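Local atomic coordinates of packaging protein UL32 (Human herpesvirus 8 type M, PDB entry 6XF9), a protein that forms a pentameric ring required for herpesviral genome packaging and probably helps bring newly made capsids to nuclear replication compartments. Residues N36-Q41 against P277-P282; S223-L228 against D348-E353; C317-H322 against V327-R332. All coordinates share one frame; numbering follows the deposited sequence.

Contact 1. Residues N36-Q41 against P277-P282; sequences NPIMTQ and PCLMHP
Asn36 O is gripped twice by Thr40, through its backbone N and through OG1, each at 2.8 Å from that oxygen, and the helical turn closed this way carries Ile38 and Met39 to Leu279. The hydroxyl stands above the carbonyl plane, 57° out of it. Asn36 also works through its side chain: OD1 accepts from Ile38 N at 3.0 Å, an Asx turn in which Asn36 is the N-cap of helix 37-45. Ile38 and Met39 lie in the first turn of this helix, whose start is held by the backbone carbonyl and the side chain of the same asparagine.

Facing it, in the loop between strands 271-272 and 288-289, residues 278-280 form a short 3-10 turn, so an early helix meets a loop more than 230 residues later. Leu279 sits in this turn and sends a single methyl forward. Its CD1 lies 4.2 Å from Met39 SD and 4.5 Å from Ile38 CG2, so the sulfur and a branch methyl both meet that one carbon. Ile38 touches with the short branch while its CG1-CD1 arm leads off elsewhere. Met39 starts out alongside rather than at Leu279; two like-signed turns of Met39 (chi1 -58°, chi2 -63°) curl its chain so that the sulfur comes close.

The touch is light, burying 80 Å² in all, and no hydrogen bond crosses it. Leu26 and Pro27 of strand 26-27 also pack on Met39, Leu284 lies against Leu279, and the backbone of Leu279 bonds to that of Ser24.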
ATOM      1  N   ASN D  36     -17.042  38.831  10.915  1.00 77.69           N
ATOM      2  CA  ASN D  36     -16.811  39.560  12.161  1.00 78.52           C
ATOM      3  C   ASN D  36     -15.411  40.160  12.099  1.00 78.41           C
ATOM      4  O   ASN D  36     -14.430  39.430  11.885  1.00 76.99           O
ATOM      5  CB  ASN D  36     -16.940  38.623  13.372  1.00 77.57           C
ATOM      6  CG  ASN D  36     -16.855  39.356  14.710  1.00 78.70           C
ATOM      7  OD1 ASN D  36     -15.935  40.135  14.968  1.00 79.07           O
ATOM      8  ND2 ASN D  36     -17.890  39.173  15.531  1.00 79.29           N
ATOM      9  N   PRO D  37     -15.267  41.472  12.288  1.00 71.35           N
ATOM     10  CA  PRO D  37     -13.944  42.081  12.098  1.00 70.96           C
ATOM     11  C   PRO D  37     -12.874  41.541  13.035  1.00 69.97           C
ATOM     12  O   PRO D  37     -11.700  41.504  12.650  1.00 69.21           O
ATOM     13  CB  PRO D  37     -14.207  43.572  12.324  1.00 72.47           C
ATOM     14  CG  PRO D  37     -15.491  43.627  13.067  1.00 73.63           C
ATOM     15  CD  PRO D  37     -16.301  42.468  12.598  1.00 73.07           C
ATOM     16  N   ILE D  38     -13.227  41.127  14.253  1.00 82.75           N
ATOM     17  CA  ILE D  38     -12.231  40.531  15.143  1.00 81.64           C
ATOM     18  C   ILE D  38     -11.776  39.176  14.611  1.00 79.84           C
ATOM     19  O   ILE D  38     -10.575  38.918  14.470  1.00 79.06           O
ATOM     20  CB  ILE D  38     -12.781  40.439  16.578  1.00 82.18           C
ATOM     21  CG1 ILE D  38     -12.810  41.843  17.192  1.00 83.45           C
ATOM     22  CG2 ILE D  38     -11.975  39.448  17.428  1.00 80.62           C
ATOM     23  CD1 ILE D  38     -13.477  41.925  18.540  1.00 84.18           C
ATOM     24  N   MET D  39     -12.718  38.284  14.311  1.00 82.56           N
ATOM     25  CA  MET D  39     -12.326  36.986  13.773  1.00 80.31           C
ATOM     26  C   MET D  39     -11.592  37.116  12.441  1.00 80.19           C
ATOM     27  O   MET D  39     -10.701  36.308  12.142  1.00 78.46           O
ATOM     28  CB  MET D  39     -13.553  36.096  13.606  1.00 79.70           C
ATOM     29  CG  MET D  39     -14.326  35.872  14.891  1.00 80.03           C
ATOM     30  SD  MET D  39     -13.331  35.009  16.120  1.00 77.81           S
ATOM     31  CE  MET D  39     -13.289  33.372  15.376  1.00 74.54           C
ATOM     32  N   THR D  40     -11.949  38.114  11.623  1.00 53.77           N
ATOM     33  CA  THR D  40     -11.297  38.262  10.325  1.00 53.44           C
ATOM     34  C   THR D  40      -9.837  38.655  10.494  1.00 53.10           C
ATOM     35  O   THR D  40      -8.975  38.242   9.708  1.00 51.97           O
ATOM     36  CB  THR D  40     -12.029  39.298   9.469  1.00 55.05           C
ATOM     37  OG1 THR D  40     -13.422  38.961   9.358  1.00 55.49           O
ATOM     38  CG2 THR D  40     -11.431  39.312   8.069  1.00 54.55           C
ATOM     39  N   GLN D  41      -9.551  39.482  11.502  1.00 77.50           N
ATOM     40  CA  GLN D  41      -8.182  39.932  11.741  1.00 76.73           C
ATOM     41  C   GLN D  41      -7.330  38.837  12.366  1.00 75.22           C
ATOM     42  O   GLN D  41      -6.179  38.638  11.959  1.00 73.43           O
ATOM     43  CB  GLN D  41      -8.184  41.176  12.635  1.00 77.48           C
ATOM     44  CG  GLN D  41      -6.885  41.952  12.608  1.00 75.91           C
ATOM     45  CD  GLN D  41      -6.793  42.998  13.714  1.00 76.14           C
ATOM     46  OE1 GLN D  41      -7.629  43.901  13.799  1.00 77.85           O
ATOM     47  NE2 GLN D  41      -5.775  42.880  14.568  1.00 74.01           N
ATOM     48  N   PRO D 277     -11.779  35.067  27.653  1.00 56.27           N
ATOM     49  CA  PRO D 277     -10.897  35.701  26.667  1.00 56.23           C
ATOM     50  C   PRO D 277      -9.983  34.656  26.040  1.00 55.46           C
ATOM     51  O   PRO D 277      -8.759  34.812  26.002  1.00 54.32           O
ATOM     52  CB  PRO D 277     -10.134  36.729  27.503  1.00 54.93           C
ATOM     53  CG  PRO D 277     -10.079  36.122  28.868  1.00 53.85           C
ATOM     54  CD  PRO D 277     -11.275  35.215  29.028  1.00 54.87           C
ATOM     55  N   CYS D 278     -10.588  33.567  25.558  1.00 52.34           N
ATOM     56  CA  CYS D 278      -9.847  32.395  25.112  1.00 50.86           C
ATOM     57  C   CYS D 278      -9.041  32.652  23.852  1.00 51.22           C
ATOM     58  O   CYS D 278      -8.181  31.832  23.521  1.00 49.82           O
ATOM     59  CB  CYS D 278     -10.806  31.219  24.882  1.00 50.41           C
ATOM     60  SG  CYS D 278     -12.111  31.532  23.661  1.00 52.37           S
ATOM     61  N   LEU D 279      -9.276  33.765  23.153  1.00 43.16           N
ATOM     62  CA  LEU D 279      -8.463  34.113  21.998  1.00 43.53           C
ATOM     63  C   LEU D 279      -7.101  34.640  22.399  1.00 42.41           C
ATOM     64  O   LEU D 279      -6.360  35.116  21.532  1.00 42.97           O
ATOM     65  CB  LEU D 279      -9.189  35.127  21.114  1.00 45.67           C
ATOM     66  CG  LEU D 279     -10.485  34.605  20.500  1.00 46.93           C
ATOM     67  CD1 LEU D 279     -11.204  35.683  19.696  1.00 47.97           C
ATOM     68  CD2 LEU D 279     -10.200  33.403  19.620  1.00 45.80           C
ATOM     69  N   MET D 280      -6.780  34.603  23.696  1.00 52.18           N
ATOM     70  CA  MET D 280      -5.437  34.862  24.198  1.00 50.01           C
ATOM     71  C   MET D 280      -4.715  33.604  24.666  1.00 47.91           C
ATOM     72  O   MET D 280      -3.570  33.697  25.119  1.00 45.16           O
ATOM     73  CB  MET D 280      -5.482  35.863  25.351  1.00 48.97           C
ATOM     74  CG  MET D 280      -5.717  37.276  24.929  1.00 50.06           C
ATOM     75  SD  MET D 280      -6.112  38.238  26.382  1.00 49.36           S
ATOM     76  CE  MET D 280      -4.504  38.469  27.122  1.00 46.26           C
ATOM     77  N   HIS D 281      -5.334  32.456  24.559  1.00 54.60           N
ATOM     78  CA  HIS D 281      -4.909  31.131  24.951  1.00 51.69           C
ATOM     79  C   HIS D 281      -4.487  30.353  23.707  1.00 50.23           C
ATOM     80  O   HIS D 281      -4.972  30.637  22.605  1.00 51.87           O
ATOM     81  CB  HIS D 281      -6.058  30.398  25.646  1.00 52.19           C
ATOM     82  CG  HIS D 281      -5.624  29.184  26.393  1.00 50.03           C
ATOM     83  ND1 HIS D 281      -5.381  27.977  25.776  1.00 48.00           N
ATOM     84  CD2 HIS D 281      -5.406  28.984  27.716  1.00 49.74           C
ATOM     85  CE1 HIS D 281      -4.994  27.092  26.682  1.00 46.45           C
ATOM     86  NE2 HIS D 281      -5.003  27.677  27.868  1.00 47.54           N
ATOM     87  N   PRO D 282      -3.578  29.376  23.811  1.00 42.20           N
ATOM     88  CA  PRO D 282      -3.130  28.660  22.599  1.00 41.02           C
ATOM     89  C   PRO D 282      -4.226  27.916  21.827  1.00 42.22           C
ATOM     90  O   PRO D 282      -4.092  27.746  20.606  1.00 42.52           O
ATOM     91  CB  PRO D 282      -2.068  27.694  23.141  1.00 37.95           C
ATOM     92  CG  PRO D 282      -2.068  27.869  24.680  1.00 37.38           C
ATOM     93  CD  PRO D 282      -2.609  29.229  24.906  1.00 39.84           C
TER

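Contact 2. Residues S223-L228 against D348-E353; sequences SLLPAL and DPLLRE
The carboxylate of Asp348 is the flat group here, and its OD2 comes within 4.4 Å of Ser223 CB across the contact. OD1 takes the backbone N of Leu350 at 2.7 Å, met on the anti side and 34° out of the carboxylate plane. OD2 has its own partner, NE2 of His305, so each oxygen is held by a hydrogen bond and the rotation of the group is restrained. Asp348 is the N-cap of helix 349-357. Across from it Ser223 makes a comparable bond, an ST turn in which OG accepts from Leu225 N at 3.0 Å, just ahead of helix 225-235.

Beyond this polar border the two helix beginnings meet through leucines. Leu225 lies along two successive residues of the other helix: its CB touches Leu350 CD2 at 3.9 Å, while its CD1 reaches past to Leu351, 4.0 Å from CB and 4.1 Å from CD1 of that residue. The same methyl also rests against the helix backbone, 3.9 Å from Leu351 CA. With CG opposite the backbone nitrogen (chi1 -177°) and chi2 at 60°, Leu350 presents CD2. Leu351 also packs on Cys301 of helix 297-304, the helix that carries the zinc ligand Cys299, and His305 borders Leu225 and Leu351.

No hydrogen bond joins the two segments directly; the contact between them is apolar, made by leucines. Ser223 OG and Asp348 OD1 serve the helix starts, while OD2 goes to His305, and a carboxylate so placed would probably favour its charged form.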
ATOM      1  N   SER D 223       1.176  37.279  43.549  1.00 57.38           N
ATOM      2  CA  SER D 223       0.536  36.224  42.779  1.00 57.16           C
ATOM      3  C   SER D 223      -0.473  36.815  41.819  1.00 57.52           C
ATOM      4  O   SER D 223      -1.255  37.695  42.186  1.00 58.47           O
ATOM      5  CB  SER D 223      -0.161  35.239  43.711  1.00 58.20           C
ATOM      6  OG  SER D 223      -1.251  34.616  43.056  1.00 58.80           O
ATOM      7  N   LEU D 224      -0.469  36.317  40.585  1.00 51.86           N
ATOM      8  CA  LEU D 224      -1.439  36.764  39.593  1.00 52.15           C
ATOM      9  C   LEU D 224      -2.732  35.970  39.640  1.00 53.23           C
ATOM     10  O   LEU D 224      -3.639  36.247  38.843  1.00 53.97           O
ATOM     11  CB  LEU D 224      -0.842  36.699  38.184  1.00 51.12           C
ATOM     12  CG  LEU D 224       0.487  37.440  38.003  1.00 50.09           C
ATOM     13  CD1 LEU D 224       0.944  37.438  36.565  1.00 49.00           C
ATOM     14  CD2 LEU D 224       0.349  38.861  38.500  1.00 50.75           C
ATOM     15  N   LEU D 225      -2.836  34.981  40.529  1.00 55.42           N
ATOM     16  CA  LEU D 225      -4.064  34.192  40.615  1.00 56.59           C
ATOM     17  C   LEU D 225      -5.342  35.010  40.744  1.00 58.09           C
ATOM     18  O   LEU D 225      -6.314  34.696  40.029  1.00 58.98           O
ATOM     19  CB  LEU D 225      -3.973  33.218  41.792  1.00 56.78           C
ATOM     20  CG  LEU D 225      -3.418  31.875  41.388  1.00 56.15           C
ATOM     21  CD1 LEU D 225      -3.452  30.928  42.573  1.00 56.52           C
ATOM     22  CD2 LEU D 225      -4.282  31.388  40.257  1.00 56.86           C
ATOM     23  N   PRO D 226      -5.422  36.060  41.580  1.00 60.59           N
ATOM     24  CA  PRO D 226      -6.684  36.813  41.647  1.00 61.66           C
ATOM     25  C   PRO D 226      -7.093  37.384  40.300  1.00 62.05           C
ATOM     26  O   PRO D 226      -8.279  37.324  39.941  1.00 63.18           O
ATOM     27  CB  PRO D 226      -6.378  37.902  42.684  1.00 61.60           C
ATOM     28  CG  PRO D 226      -5.299  37.308  43.526  1.00 60.72           C
ATOM     29  CD  PRO D 226      -4.446  36.577  42.562  1.00 59.96           C
ATOM     30  N   ALA D 227      -6.140  37.943  39.543  1.00 59.35           N
ATOM     31  CA  ALA D 227      -6.467  38.496  38.231  1.00 59.64           C
ATOM     32  C   ALA D 227      -7.038  37.422  37.321  1.00 60.30           C
ATOM     33  O   ALA D 227      -8.004  37.663  36.587  1.00 61.48           O
ATOM     34  CB  ALA D 227      -5.225  39.116  37.601  1.00 58.48           C
ATOM     35  N   LEU D 228      -6.413  36.244  37.322  1.00 66.49           N
ATOM     36  CA  LEU D 228      -6.948  35.100  36.589  1.00 66.90           C
ATOM     37  C   LEU D 228      -8.358  34.764  37.059  1.00 68.25           C
ATOM     38  O   LEU D 228      -9.300  34.729  36.258  1.00 69.57           O
ATOM     39  CB  LEU D 228      -6.002  33.903  36.760  1.00 65.64           C
ATOM     40  CG  LEU D 228      -6.450  32.488  36.389  1.00 66.10           C
ATOM     41  CD1 LEU D 228      -6.582  32.330  34.893  1.00 66.44           C
ATOM     42  CD2 LEU D 228      -5.456  31.473  36.948  1.00 64.86           C
ATOM     43  N   ASP D 348       0.644  29.547  50.257  1.00 75.00           N
ATOM     44  CA  ASP D 348      -0.540  30.268  49.795  1.00 74.74           C
ATOM     45  C   ASP D 348      -1.746  29.331  49.744  1.00 75.56           C
ATOM     46  O   ASP D 348      -1.816  28.438  48.883  1.00 75.24           O
ATOM     47  CB  ASP D 348      -0.324  30.863  48.404  1.00 73.15           C
ATOM     48  CG  ASP D 348      -1.472  31.763  47.973  1.00 73.23           C
ATOM     49  OD1 ASP D 348      -2.604  31.579  48.480  1.00 74.13           O
ATOM     50  OD2 ASP D 348      -1.275  32.607  47.061  1.00 72.44           O
ATOM     51  N   PRO D 349      -2.737  29.533  50.615  1.00 66.08           N
ATOM     52  CA  PRO D 349      -3.916  28.655  50.599  1.00 66.63           C
ATOM     53  C   PRO D 349      -4.803  28.817  49.370  1.00 65.97           C
ATOM     54  O   PRO D 349      -5.640  27.944  49.132  1.00 66.64           O
ATOM     55  CB  PRO D 349      -4.653  29.041  51.884  1.00 67.99           C
ATOM     56  CG  PRO D 349      -4.268  30.461  52.113  1.00 67.86           C
ATOM     57  CD  PRO D 349      -2.859  30.609  51.613  1.00 66.75           C
ATOM     58  N   LEU D 350      -4.708  29.912  48.611  1.00 63.81           N
ATOM     59  CA  LEU D 350      -5.509  30.008  47.390  1.00 63.35           C
ATOM     60  C   LEU D 350      -5.026  29.003  46.344  1.00 63.00           C
ATOM     61  O   LEU D 350      -5.812  28.199  45.829  1.00 63.55           O
ATOM     62  CB  LEU D 350      -5.474  31.429  46.820  1.00 62.53           C
ATOM     63  CG  LEU D 350      -6.340  31.621  45.575  1.00 62.29           C
ATOM     64  CD1 LEU D 350      -7.799  31.328  45.872  1.00 63.36           C
ATOM     65  CD2 LEU D 350      -6.191  33.005  44.991  1.00 61.69           C
ATOM     66  N   LEU D 351      -3.724  29.009  46.047  1.00 59.95           N
ATOM     67  CA  LEU D 351      -3.187  28.039  45.104  1.00 59.54           C
ATOM     68  C   LEU D 351      -3.501  26.629  45.554  1.00 60.79           C
ATOM     69  O   LEU D 351      -3.966  25.804  44.761  1.00 61.22           O
ATOM     70  CB  LEU D 351      -1.676  28.205  44.987  1.00 58.61           C
ATOM     71  CG  LEU D 351      -0.977  27.170  44.118  1.00 58.16           C
ATOM     72  CD1 LEU D 351      -1.445  27.328  42.681  1.00 57.54           C
ATOM     73  CD2 LEU D 351       0.525  27.329  44.230  1.00 57.41           C
ATOM     74  N   ARG D 352      -3.322  26.360  46.844  1.00 68.62           N
ATOM     75  CA  ARG D 352      -3.597  25.036  47.384  1.00 69.76           C
ATOM     76  C   ARG D 352      -5.047  24.636  47.158  1.00 70.51           C
ATOM     77  O   ARG D 352      -5.331  23.515  46.724  1.00 71.33           O
ATOM     78  CB  ARG D 352      -3.212  25.032  48.854  1.00 70.62           C
ATOM     79  CG  ARG D 352      -3.361  23.765  49.615  1.00 72.10           C
ATOM     80  CD  ARG D 352      -2.974  24.133  51.022  1.00 72.43           C
ATOM     81  NE  ARG D 352      -3.235  23.101  52.004  1.00 74.15           N
ATOM     82  CZ  ARG D 352      -2.404  22.818  53.002  1.00 74.87           C
ATOM     83  NH1 ARG D 352      -2.707  21.867  53.887  1.00 76.04           N
ATOM     84  NH2 ARG D 352      -1.252  23.480  53.099  1.00 74.25           N
ATOM     85  N   GLU D 353      -5.985  25.540  47.436  1.00 71.41           N
ATOM     86  CA  GLU D 353      -7.397  25.209  47.253  1.00 72.02           C
ATOM     87  C   GLU D 353      -7.773  25.071  45.781  1.00 71.63           C
ATOM     88  O   GLU D 353      -8.658  24.278  45.448  1.00 72.41           O
ATOM     89  CB  GLU D 353      -8.276  26.233  47.967  1.00 72.10           C
ATOM     90  CG  GLU D 353      -9.761  25.960  47.840  1.00 73.04           C
ATOM     91  CD  GLU D 353     -10.584  26.840  48.752  1.00 74.12           C
ATOM     92  OE1 GLU D 353      -9.985  27.751  49.378  1.00 74.10           O
ATOM     93  OE2 GLU D 353     -11.823  26.636  48.821  1.00 74.74           O
TER

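Contact 3. Residues C317-H322 against V327-R332; sequences CEVMGH and VKLVDR
Arg332 lays its aliphatic stem against Val319, CB meeting CG1 at 3.9 Å, and the two side chains cross obliquely. From there the chain runs extended from CG to NE (chi2 175°, chi3 -176°), passing Val319 O with CD only 3.2 Å away and bringing the guanidinium to the C-terminal part of helix 308-321. NH1 donates to Val319 O at 3.1 Å, nearly straight at 167°, with the oxygen in the guanidinium plane and the donor in the carbonyl plane. Met320 O lies 3.0 Å from the same NH1. At another edge NE donates to Val327 O, 2.9 Å away, again in the guanidinium plane. Bonds to one segment and to the other thus fix the rotation of the group.

Leu329 adds the apolar part. It approaches Val319 at about a right angle, its CD2 4.1 Å from Val319 CG1, and the same methyl is 4.4 Å from Met320 SD. Phe368 of helix 360-369 packs on both Val319 and Met320. Two consecutive helices, 308-321 and 329-338, meet here, joined by a short connection, the second packing beside the end of the first, with Arg332 one turn in.

The contact also lies at the ring interface. Ile145 of the second subunit packs on Leu329 and Arg332, and Asp331 OD2 accepts from the backbone N of Cys52 of that subunit, a zinc ligand there.

Carbonyls near a helix C-terminal end carry partial negative charge, which the buried arginine would probably offset, and they in turn may help stabilise its charge.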
ATOM      1  N   CYS D 317       5.439  13.650  42.501  1.00 71.51           N
ATOM      2  CA  CYS D 317       6.138  12.667  43.333  1.00 73.37           C
ATOM      3  C   CYS D 317       5.191  12.014  44.336  1.00 75.07           C
ATOM      4  O   CYS D 317       5.308  10.817  44.613  1.00 76.75           O
ATOM      5  CB  CYS D 317       7.331  13.309  44.053  1.00 72.38           C
ATOM      6  SG  CYS D 317       8.550  14.073  42.922  1.00 70.93           S
ATOM      7  N   GLU D 318       4.256  12.779  44.907  1.00 75.87           N
ATOM      8  CA  GLU D 318       3.328  12.160  45.845  1.00 77.29           C
ATOM      9  C   GLU D 318       2.454  11.153  45.122  1.00 78.55           C
ATOM     10  O   GLU D 318       2.207  10.052  45.631  1.00 79.97           O
ATOM     11  CB  GLU D 318       2.406  13.187  46.518  1.00 76.42           C
ATOM     12  CG  GLU D 318       2.989  14.161  47.550  1.00 75.61           C
ATOM     13  CD  GLU D 318       1.877  14.796  48.420  1.00 75.47           C
ATOM     14  OE1 GLU D 318       1.707  16.037  48.427  1.00 74.00           O
ATOM     15  OE2 GLU D 318       1.082  14.035  49.013  1.00 76.77           O
ATOM     16  N   VAL D 319       1.982  11.518  43.924  1.00 50.17           N
ATOM     17  CA  VAL D 319       1.117  10.631  43.156  1.00 51.09           C
ATOM     18  C   VAL D 319       1.862   9.351  42.770  1.00 52.46           C
ATOM     19  O   VAL D 319       1.334   8.240  42.902  1.00 53.39           O
ATOM     20  CB  VAL D 319       0.564  11.380  41.930  1.00 49.59           C
ATOM     21  CG1 VAL D 319      -0.143  10.408  41.013  1.00 50.55           C
ATOM     22  CG2 VAL D 319      -0.360  12.511  42.368  1.00 47.86           C
ATOM     23  N   MET D 320       3.113   9.482  42.329  1.00 67.30           N
ATOM     24  CA  MET D 320       3.903   8.316  41.951  1.00 68.33           C
ATOM     25  C   MET D 320       4.328   7.492  43.172  1.00 69.39           C
ATOM     26  O   MET D 320       4.175   6.265  43.190  1.00 70.24           O
ATOM     27  CB  MET D 320       5.131   8.781  41.176  1.00 67.65           C
ATOM     28  CG  MET D 320       4.813   9.462  39.866  1.00 64.77           C
ATOM     29  SD  MET D 320       3.823   8.409  38.802  1.00 64.07           S
ATOM     30  CE  MET D 320       5.151   7.730  37.786  1.00 62.17           C
ATOM     31  N   GLY D 321       4.826   8.150  44.223  1.00 62.20           N
ATOM     32  CA  GLY D 321       5.575   7.468  45.270  1.00 62.54           C
ATOM     33  C   GLY D 321       4.849   6.994  46.518  1.00 63.18           C
ATOM     34  O   GLY D 321       5.314   6.039  47.155  1.00 63.95           O
ATOM     35  N   HIS D 322       3.719   7.624  46.883  1.00 91.63           N
ATOM     36  CA  HIS D 322       3.065   7.302  48.158  1.00 92.18           C
ATOM     37  C   HIS D 322       2.373   5.943  48.112  1.00 93.08           C
ATOM     38  O   HIS D 322       2.616   5.089  48.974  1.00 93.91           O
ATOM     39  CB  HIS D 322       2.043   8.380  48.545  1.00 91.34           C
ATOM     40  CG  HIS D 322       2.640   9.601  49.183  1.00 90.52           C
ATOM     41  ND1 HIS D 322       1.867  10.572  49.792  1.00 89.59           N
ATOM     42  CD2 HIS D 322       3.928  10.009  49.310  1.00 90.06           C
ATOM     43  CE1 HIS D 322       2.653  11.527  50.260  1.00 88.82           C
ATOM     44  NE2 HIS D 322       3.907  11.210  49.982  1.00 89.13           N
ATOM     45  N   VAL D 327      -2.856   1.185  41.915  1.00 48.63           N
ATOM     46  CA  VAL D 327      -4.020   2.042  41.844  1.00 47.77           C
ATOM     47  C   VAL D 327      -3.885   2.983  40.626  1.00 46.56           C
ATOM     48  O   VAL D 327      -2.820   3.470  40.384  1.00 46.69           O
ATOM     49  CB  VAL D 327      -4.091   2.854  43.121  1.00 48.47           C
ATOM     50  CG1 VAL D 327      -4.867   4.113  42.917  1.00 47.66           C
ATOM     51  CG2 VAL D 327      -4.684   2.043  44.232  1.00 49.23           C
ATOM     52  N   LYS D 328      -4.939   3.240  39.883  1.00 49.33           N
ATOM     53  CA  LYS D 328      -4.830   4.086  38.700  1.00 47.58           C
ATOM     54  C   LYS D 328      -4.478   5.537  39.018  1.00 47.97           C
ATOM     55  O   LYS D 328      -4.774   6.036  40.072  1.00 48.98           O
ATOM     56  CB  LYS D 328      -6.051   3.938  37.794  1.00 45.98           C
ATOM     57  CG  LYS D 328      -7.269   4.731  38.190  1.00 45.93           C
ATOM     58  CD  LYS D 328      -8.561   4.055  37.790  1.00 44.96           C
ATOM     59  CE  LYS D 328      -8.838   4.137  36.316  1.00 43.00           C
ATOM     60  NZ  LYS D 328     -10.023   3.331  35.977  1.00 42.70           N
ATOM     61  N   LEU D 329      -3.834   6.211  38.087  1.00 45.15           N
ATOM     62  CA  LEU D 329      -3.336   7.557  38.329  1.00 45.16           C
ATOM     63  C   LEU D 329      -4.455   8.501  38.778  1.00 45.15           C
ATOM     64  O   LEU D 329      -4.221   9.392  39.598  1.00 45.82           O
ATOM     65  CB  LEU D 329      -2.638   8.082  37.082  1.00 42.74           C
ATOM     66  CG  LEU D 329      -1.340   7.343  36.820  1.00 42.61           C
ATOM     67  CD1 LEU D 329      -0.773   7.636  35.419  1.00 39.45           C
ATOM     68  CD2 LEU D 329      -0.402   7.732  37.909  1.00 44.68           C
ATOM     69  N   VAL D 330      -5.679   8.344  38.253  1.00 43.92           N
ATOM     70  CA  VAL D 330      -6.728   9.285  38.662  1.00 43.41           C
ATOM     71  C   VAL D 330      -7.176   9.007  40.094  1.00 44.77           C
ATOM     72  O   VAL D 330      -7.601   9.926  40.806  1.00 44.69           O
ATOM     73  CB  VAL D 330      -7.936   9.291  37.695  1.00 41.76           C
ATOM     74  CG1 VAL D 330      -7.573   9.920  36.380  1.00 40.08           C
ATOM     75  CG2 VAL D 330      -8.482   7.909  37.480  1.00 41.80           C
ATOM     76  N   ASP D 331      -7.111   7.750  40.542  1.00 56.45           N
ATOM     77  CA  ASP D 331      -7.414   7.442  41.940  1.00 57.55           C
ATOM     78  C   ASP D 331      -6.293   7.889  42.884  1.00 58.39           C
ATOM     79  O   ASP D 331      -6.573   8.450  43.948  1.00 58.61           O
ATOM     80  CB  ASP D 331      -7.694   5.949  42.088  1.00 58.08           C
ATOM     81  CG  ASP D 331      -9.073   5.578  41.583  1.00 57.25           C
ATOM     82  OD1 ASP D 331      -9.976   6.444  41.706  1.00 56.67           O
ATOM     83  OD2 ASP D 331      -9.242   4.456  41.030  1.00 57.06           O
ATOM     84  N   ARG D 332      -5.024   7.683  42.498  1.00 47.89           N
ATOM     85  CA  ARG D 332      -3.902   8.170  43.301  1.00 48.39           C
ATOM     86  C   ARG D 332      -3.997   9.669  43.518  1.00 47.60           C
ATOM     87  O   ARG D 332      -3.710  10.171  44.611  1.00 47.83           O
ATOM     88  CB  ARG D 332      -2.587   7.871  42.605  1.00 48.99           C
ATOM     89  CG  ARG D 332      -2.180   6.454  42.580  1.00 49.91           C
ATOM     90  CD  ARG D 332      -0.923   6.285  41.771  1.00 50.12           C
ATOM     91  NE  ARG D 332      -0.569   4.882  41.661  1.00 50.65           N
ATOM     92  CZ  ARG D 332       0.551   4.358  42.123  1.00 51.60           C
ATOM     93  NH1 ARG D 332       1.442   5.138  42.717  1.00 51.92           N
ATOM     94  NH2 ARG D 332       0.779   3.057  41.969  1.00 51.92           N
TER

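Overall arrangement
The three contacts do not touch one another, but neighbouring helices relate them. Pro277 of contact 1 packs on Ile231, Trp232 and Ser235, farther along the helix that Leu225 begins in contact 2; the two centres are about 26 Å apart. Contact 3 is nested within the chain loop that contact 2 closes, helix 329-338 leading on to helix 349-357, with about 24 Å between centres. Both lie near the zinc site of Cys296, Cys299, His366 and Cys373: the side chains of Leu351 and Val319 are each about 10 Å from that of His366. Contact 1 lies away from the zinc sites, its centre about 38 Å from that of contact 3, which alone of the three reaches another subunit of the pentamer.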